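PDB 2UY1: cleavage stimulation factor 77 from Encephalitozoon cuniculi, which probably serves as a helical-repeat scaffold in the 3'-end cleavage of pre-mRNA and may take part in mRNA binding. Local coordinates for residues B[200-205]-B[220-225]; B[231-236]-B[250-255]. All blocks are in the same frame, centred on the assembly; numbering follows the deposited sequence.

Interaction 1. Residues B[200-205]-B[220-225]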
loop_
_atom_site.group_PDB
_atom_site.type_symbol
_atom_site.label_atom_id
_atom_site.label_comp_id
_atom_site.label_asym_id
_atom_site.label_seq_id
_atom_site.Cartn_x
_atom_site.Cartn_y
_atom_site.Cartn_z
ATOM N N PHE B 200 17.272 -37.421 17.847
ATOM C CA PHE B 200 16.147 -37.669 18.754
ATOM C C PHE B 200 15.139 -36.541 18.670
ATOM O O PHE B 200 13.933 -36.784 18.555
ATOM C CB PHE B 200 16.584 -37.836 20.225
ATOM C CG PHE B 200 15.451 -37.721 21.176
ATOM C CD1 PHE B 200 14.640 -38.821 21.441
ATOM C CD2 PHE B 200 15.133 -36.514 21.744
ATOM C CE1 PHE B 200 13.559 -38.698 22.278
ATOM C CE2 PHE B 200 14.035 -36.375 22.602
ATOM C CZ PHE B 200 13.263 -37.462 22.877
ATOM N N ILE B 201 15.638 -35.306 18.789
ATOM C CA ILE B 201 14.771 -34.126 18.815
ATOM C C ILE B 201 13.940 -34.051 17.531
ATOM O O ILE B 201 12.732 -33.910 17.612
ATOM C CB ILE B 201 15.605 -32.808 19.141
ATOM C CG1 ILE B 201 16.005 -32.801 20.640
ATOM C CG2 ILE B 201 14.886 -31.540 18.722
ATOM C CD1 ILE B 201 16.774 -31.547 21.129
ATOM N N HIS B 202 14.570 -34.184 16.359
ATOM C CA HIS B 202 13.855 -34.111 15.071
ATOM C C HIS B 202 12.855 -35.283 14.887
ATOM O O HIS B 202 11.734 -35.088 14.416
ATOM C CB HIS B 202 14.830 -34.126 13.886
ATOM C CG HIS B 202 15.559 -32.830 13.666
ATOM N ND1 HIS B 202 16.826 -32.589 14.166
ATOM C CD2 HIS B 202 15.200 -31.710 12.988
ATOM C CE1 HIS B 202 17.199 -31.358 13.844
ATOM N NE2 HIS B 202 16.238 -30.808 13.119
ATOM N N ASN B 203 13.254 -36.491 15.265
ATOM C CA ASN B 203 12.328 -37.636 15.171
ATOM C C ASN B 203 11.163 -37.524 16.129
ATOM O O ASN B 203 10.018 -37.790 15.747
ATOM C CB ASN B 203 13.056 -38.942 15.422
ATOM C CG ASN B 203 13.781 -39.422 14.221
ATOM O OD1 ASN B 203 15.013 -39.495 14.213
ATOM N ND2 ASN B 203 13.037 -39.730 13.170
ATOM N N TYR B 204 11.442 -37.161 17.381
ATOM C CA TYR B 204 10.363 -36.933 18.361
ATOM C C TYR B 204 9.427 -35.850 17.811
ATOM O O TYR B 204 8.235 -35.993 17.895
ATOM C CB TYR B 204 10.915 -36.482 19.712
ATOM C CG TYR B 204 9.855 -36.222 20.759
ATOM C CD1 TYR B 204 9.350 -37.292 21.531
ATOM C CD2 TYR B 204 9.353 -34.948 20.994
ATOM C CE1 TYR B 204 8.383 -37.100 22.485
ATOM C CE2 TYR B 204 8.358 -34.755 21.981
ATOM C CZ TYR B 204 7.889 -35.860 22.715
ATOM O OH TYR B 204 6.929 -35.768 23.711
ATOM N N ILE B 205 9.968 -34.767 17.259
ATOM C CA ILE B 205 9.124 -33.746 16.605
ATOM C C ILE B 205 8.296 -34.290 15.412
ATOM O O ILE B 205 7.138 -33.916 15.231
ATOM C CB ILE B 205 9.928 -32.506 16.188
ATOM C CG1 ILE B 205 10.555 -31.838 17.417
ATOM C CG2 ILE B 205 9.039 -31.533 15.410
ATOM C CD1 ILE B 205 11.661 -30.832 17.090
ATOM N N SER B 220 15.044 -32.657 7.218
ATOM C CA SER B 220 15.721 -32.782 5.929
ATOM C C SER B 220 16.914 -31.806 5.855
ATOM O O SER B 220 18.033 -32.182 5.457
ATOM C CB SER B 220 14.713 -32.502 4.798
ATOM O OG SER B 220 15.373 -32.419 3.525
ATOM N N GLU B 221 16.649 -30.549 6.248
ATOM C CA GLU B 221 17.653 -29.477 6.194
ATOM C C GLU B 221 18.778 -29.765 7.160
ATOM O O GLU B 221 19.919 -29.679 6.781
ATOM C CB GLU B 221 17.065 -28.107 6.471
ATOM C CG GLU B 221 16.304 -27.473 5.278
ATOM C CD GLU B 221 17.140 -27.242 4.023
ATOM O OE1 GLU B 221 17.991 -26.316 4.002
ATOM O OE2 GLU B 221 16.908 -27.946 3.018
ATOM N N TYR B 222 18.442 -30.178 8.379
ATOM C CA TYR B 222 19.455 -30.605 9.340
ATOM C C TYR B 222 20.330 -31.711 8.755
ATOM O O TYR B 222 21.559 -31.650 8.813
ATOM C CB TYR B 222 18.820 -31.064 10.645
ATOM C CG TYR B 222 19.842 -31.728 11.520
ATOM C CD1 TYR B 222 20.821 -30.968 12.172
ATOM C CD2 TYR B 222 19.862 -33.115 11.676
ATOM C CE1 TYR B 222 21.791 -31.577 12.990
ATOM C CE2 TYR B 222 20.820 -33.726 12.491
ATOM C CZ TYR B 222 21.782 -32.956 13.136
ATOM O OH TYR B 222 22.744 -33.558 13.925
ATOM N N LEU B 223 19.684 -32.711 8.169
ATOM C CA LEU B 223 20.374 -33.885 7.646
ATOM C C LEU B 223 21.281 -33.524 6.492
ATOM O O LEU B 223 22.366 -34.092 6.379
ATOM C CB LEU B 223 19.370 -34.925 7.171
ATOM C CG LEU B 223 18.832 -35.810 8.296
ATOM C CD1 LEU B 223 17.749 -36.698 7.695
ATOM C CD2 LEU B 223 19.916 -36.635 9.044
ATOM N N ILE B 224 20.843 -32.572 5.659
ATOM C CA ILE B 224 21.617 -32.097 4.493
ATOM C C ILE B 224 22.891 -31.399 4.994
ATOM O O ILE B 224 23.952 -31.533 4.416
ATOM C CB ILE B 224 20.759 -31.163 3.580
ATOM C CG1 ILE B 224 19.667 -31.958 2.833
ATOM C CG2 ILE B 224 21.614 -30.360 2.602
ATOM C CD1 ILE B 224 18.856 -31.124 1.775
ATOM N N GLY B 225 22.786 -30.691 6.102
ATOM C CA GLY B 225 23.895 -29.871 6.592
ATOM C C GLY B 225 24.941 -30.703 7.285
ATOM O O GLY B 225 26.103 -30.286 7.383
#

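Interaction 2. Residues B[231-236]-B[250-255]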
loop_
_atom_site.group_PDB
_atom_site.type_symbol
_atom_site.label_atom_id
_atom_site.label_comp_id
_atom_site.label_asym_id
_atom_site.label_seq_id
_atom_site.Cartn_x
_atom_site.Cartn_y
_atom_site.Cartn_z
ATOM N N LYS B 231 19.580 -39.802 3.686
ATOM C CA LYS B 231 18.614 -39.918 4.797
ATOM C C LYS B 231 17.562 -38.811 4.705
ATOM O O LYS B 231 16.390 -39.058 4.939
ATOM C CB LYS B 231 19.316 -39.947 6.175
ATOM C CG LYS B 231 18.407 -40.335 7.365
ATOM C CD LYS B 231 19.195 -40.657 8.673
ATOM C CE LYS B 231 18.324 -40.493 9.944
ATOM N NZ LYS B 231 16.805 -40.809 9.798
ATOM N N ALA B 232 17.967 -37.603 4.308
ATOM C CA ALA B 232 17.006 -36.493 4.143
ATOM C C ALA B 232 15.900 -36.820 3.128
ATOM O O ALA B 232 14.722 -36.494 3.359
ATOM C CB ALA B 232 17.733 -35.203 3.735
ATOM N N LYS B 233 16.285 -37.449 2.003
ATOM C CA LYS B 233 15.346 -37.737 0.890
ATOM C C LYS B 233 14.284 -38.698 1.333
ATOM O O LYS B 233 13.136 -38.611 0.930
ATOM C CB LYS B 233 16.089 -38.341 -0.317
ATOM C CG LYS B 233 15.199 -38.580 -1.583
ATOM C CD LYS B 233 16.070 -38.684 -2.844
ATOM C CE LYS B 233 15.286 -38.868 -4.137
ATOM N NZ LYS B 233 16.088 -38.494 -5.404
ATOM N N LYS B 234 14.685 -39.627 2.188
ATOM C CA LYS B 234 13.778 -40.605 2.723
ATOM C C LYS B 234 12.790 -39.960 3.683
ATOM O O LYS B 234 11.602 -40.302 3.653
ATOM C CB LYS B 234 14.553 -41.787 3.354
ATOM C CG LYS B 234 15.012 -42.822 2.300
ATOM C CD LYS B 234 16.532 -42.892 2.067
ATOM C CE LYS B 234 16.978 -44.310 1.593
ATOM N NZ LYS B 234 18.350 -44.331 0.913
ATOM N N VAL B 235 13.278 -39.018 4.507
ATOM C CA VAL B 235 12.415 -38.229 5.460
ATOM C C VAL B 235 11.333 -37.419 4.689
ATOM O O VAL B 235 10.204 -37.298 5.152
ATOM C CB VAL B 235 13.253 -37.248 6.364
ATOM C CG1 VAL B 235 12.346 -36.363 7.237
ATOM C CG2 VAL B 235 14.225 -37.997 7.263
ATOM N N VAL B 236 11.701 -36.886 3.521
ATOM C CA VAL B 236 10.787 -36.091 2.687
ATOM C C VAL B 236 9.725 -36.957 2.041
ATOM O O VAL B 236 8.535 -36.590 2.052
ATOM C CB VAL B 236 11.483 -35.277 1.590
ATOM C CG1 VAL B 236 10.440 -34.510 0.773
ATOM C CG2 VAL B 236 12.484 -34.299 2.190
ATOM N N LEU B 250 7.277 -29.919 -3.957
ATOM C CA LEU B 250 8.094 -28.928 -4.651
ATOM C C LEU B 250 9.549 -28.921 -4.186
ATOM O O LEU B 250 10.489 -28.834 -5.010
ATOM C CB LEU B 250 7.461 -27.511 -4.538
ATOM C CG LEU B 250 6.073 -27.264 -5.141
ATOM C CD1 LEU B 250 5.780 -25.769 -5.237
ATOM C CD2 LEU B 250 5.933 -27.856 -6.514
ATOM N N TYR B 251 9.728 -28.998 -2.864
ATOM C CA TYR B 251 11.024 -29.166 -2.258
ATOM C C TYR B 251 11.700 -30.521 -2.636
ATOM O O TYR B 251 12.869 -30.593 -2.995
ATOM C CB TYR B 251 10.819 -29.065 -0.763
ATOM C CG TYR B 251 12.028 -29.326 0.119
ATOM C CD1 TYR B 251 12.926 -28.277 0.431
ATOM C CD2 TYR B 251 12.240 -30.574 0.709
ATOM C CE1 TYR B 251 14.025 -28.487 1.276
ATOM C CE2 TYR B 251 13.377 -30.778 1.575
ATOM C CZ TYR B 251 14.237 -29.731 1.848
ATOM O OH TYR B 251 15.324 -29.908 2.691
ATOM N N TYR B 252 10.952 -31.599 -2.535
ATOM C CA TYR B 252 11.391 -32.899 -3.112
ATOM C C TYR B 252 11.813 -32.785 -4.594
ATOM O O TYR B 252 12.913 -33.122 -4.938
ATOM C CB TYR B 252 10.237 -33.915 -2.935
ATOM C CG TYR B 252 10.609 -35.392 -3.223
ATOM C CD1 TYR B 252 11.537 -36.074 -2.427
ATOM C CD2 TYR B 252 9.988 -36.094 -4.268
ATOM C CE1 TYR B 252 11.876 -37.433 -2.711
ATOM C CE2 TYR B 252 10.305 -37.436 -4.557
ATOM C CZ TYR B 252 11.247 -38.105 -3.779
ATOM O OH TYR B 252 11.543 -39.468 -4.060
ATOM N N GLY B 253 10.992 -32.233 -5.473
ATOM C CA GLY B 253 11.401 -32.174 -6.877
ATOM C C GLY B 253 12.713 -31.417 -7.031
ATOM O O GLY B 253 13.664 -31.896 -7.643
ATOM N N LEU B 254 12.773 -30.219 -6.442
ATOM C CA LEU B 254 13.924 -29.372 -6.661
ATOM C C LEU B 254 15.180 -29.782 -5.887
ATOM O O LEU B 254 16.272 -29.754 -6.438
ATOM C CB LEU B 254 13.582 -27.896 -6.379
ATOM C CG LEU B 254 14.666 -26.859 -6.733
ATOM C CD1 LEU B 254 15.077 -26.830 -8.213
ATOM C CD2 LEU B 254 14.174 -25.461 -6.219
ATOM N N VAL B 255 15.045 -30.052 -4.608
ATOM C CA VAL B 255 16.226 -30.205 -3.733
ATOM C C VAL B 255 16.784 -31.642 -3.859
ATOM O O VAL B 255 18.004 -31.871 -3.798
ATOM C CB VAL B 255 15.841 -29.895 -2.264
ATOM C CG1 VAL B 255 16.835 -30.476 -1.235
ATOM C CG2 VAL B 255 15.654 -28.375 -2.057
#

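Interaction 1. Residues B[200-205]-B[220-225]
ND1 of His202, on the ring that packs against Tyr222, is hydrogen-bonded to the carbonyl oxygen of Met198, four residues earlier on the same helix. A carbonyl can only accept, so ND1 must carry the proton. With CG anti to its carbonyl carbon and beside its backbone N (chi1 -75°), the imidazole leans back toward the preceding turn, where that oxygen lies.

The ring then reaches from helix 193-208 across to helix 213-225. CA of His202 and CA of Tyr222, the nearest pair, are 8.7 Å apart, a gap that, between these two segments, only the His202 and Tyr222 side chains bridge. Contact is made at the CE1–NE2 end of the imidazole: CE1 of His202 comes to 3.5 Å from CG of Tyr222, and NE2 of His202 to 3.6 Å from CB of Tyr222. The phenol therefore presents its root, not its hydroxyl. The ring planes are inclined by only 19°, yet their centroids stand 4.8 Å apart and the rings scarcely overlap, which makes this a strongly displaced near-parallel pair and not a full stack. Tyr219, one turn earlier on helix 213-225, also brings its ring close to His202, with planes about 15° apart.

Helix 173-184 adds apolar cover, Ile179 touching His202 and Met183 touching Tyr222. This is the interior of an all-helical array of the Suf family, which is related to the TPR proteins. Both touching residues are buried; on the same helix as Tyr222, Glu221 instead turns its OE1 to a basic side chain of another chain.

The ND1 bond restrains the rotation of the imidazole, and if His202 is neutral, as its apolar and aromatic surroundings would favour, NE2 is the unprotonated nitrogen lying beside Tyr222 CB.

Interaction 2. Residues B[231-236]-B[250-255]
Helix segments 231-236 and 250-255 run antiparallel, their local axes 10.6 Å apart at closest approach with 153° between their directions, and they draw nearest where CA of Val236 lies 6.6 Å from CA of Tyr252. They belong to consecutive helices, 229-242 and 247-255, which form a helical hairpin of the kind from which Suf-family and TPR-like repeat arrays are built.

Val236 fits between two neighbouring tyrosines and gives one methyl to each. CG1 of Val236, anti to the backbone N (chi1 179°), comes to 3.7 Å from CD1 of Tyr252. CG2 of Val236 meets the edge of the Tyr251 ring in its plane, 3.7 Å from CE2 of Tyr251. A face of that ring is occupied from within its own helix: CB of Val255 sits 4.2 Å above the Tyr251 ring plane, over its centre. The Tyr251 hydroxyl is taken up by helix 213-225.

Lys233, one turn before Val236, extends its chain at about a right angle to the Tyr252 side chain. The contact is made by its methylenes, CG of Lys233 lying at the ring edge 3.7 Å from CE1 of Tyr252. The polar ends find other partners: Tyr252 OH is hydrogen-bonded to Glu237 OE2, while Lys233 NZ forms a salt bridge with Glu258 OE2 and a hydrogen bond to Met256 O, leaving CE of Lys233 3.8 Å from Tyr252 OH.

Overall arrangement
Interactions 1 and 2 follow one another along the chain and describe successive layers of one helical array, their centres 13 Å apart. Helix 213-225 joins them: one side meets helix 193-208 in interaction 1, while Ser220 and Leu223 pack on Ala232 of helix 229-242. The polar link is Tyr251 OH, 2.5 Å from Glu221 OE2 and 2.6 Å from Ser220 OG, both probable hydrogen bonds. Interaction 1 is core, a single aromatic pair burying 97 Å². Interaction 2 buries 216 Å² and grades from the buried Val236 and Tyr251 to the partly exposed Lys233 and Tyr252, where aliphatic packing gives way to charged partners.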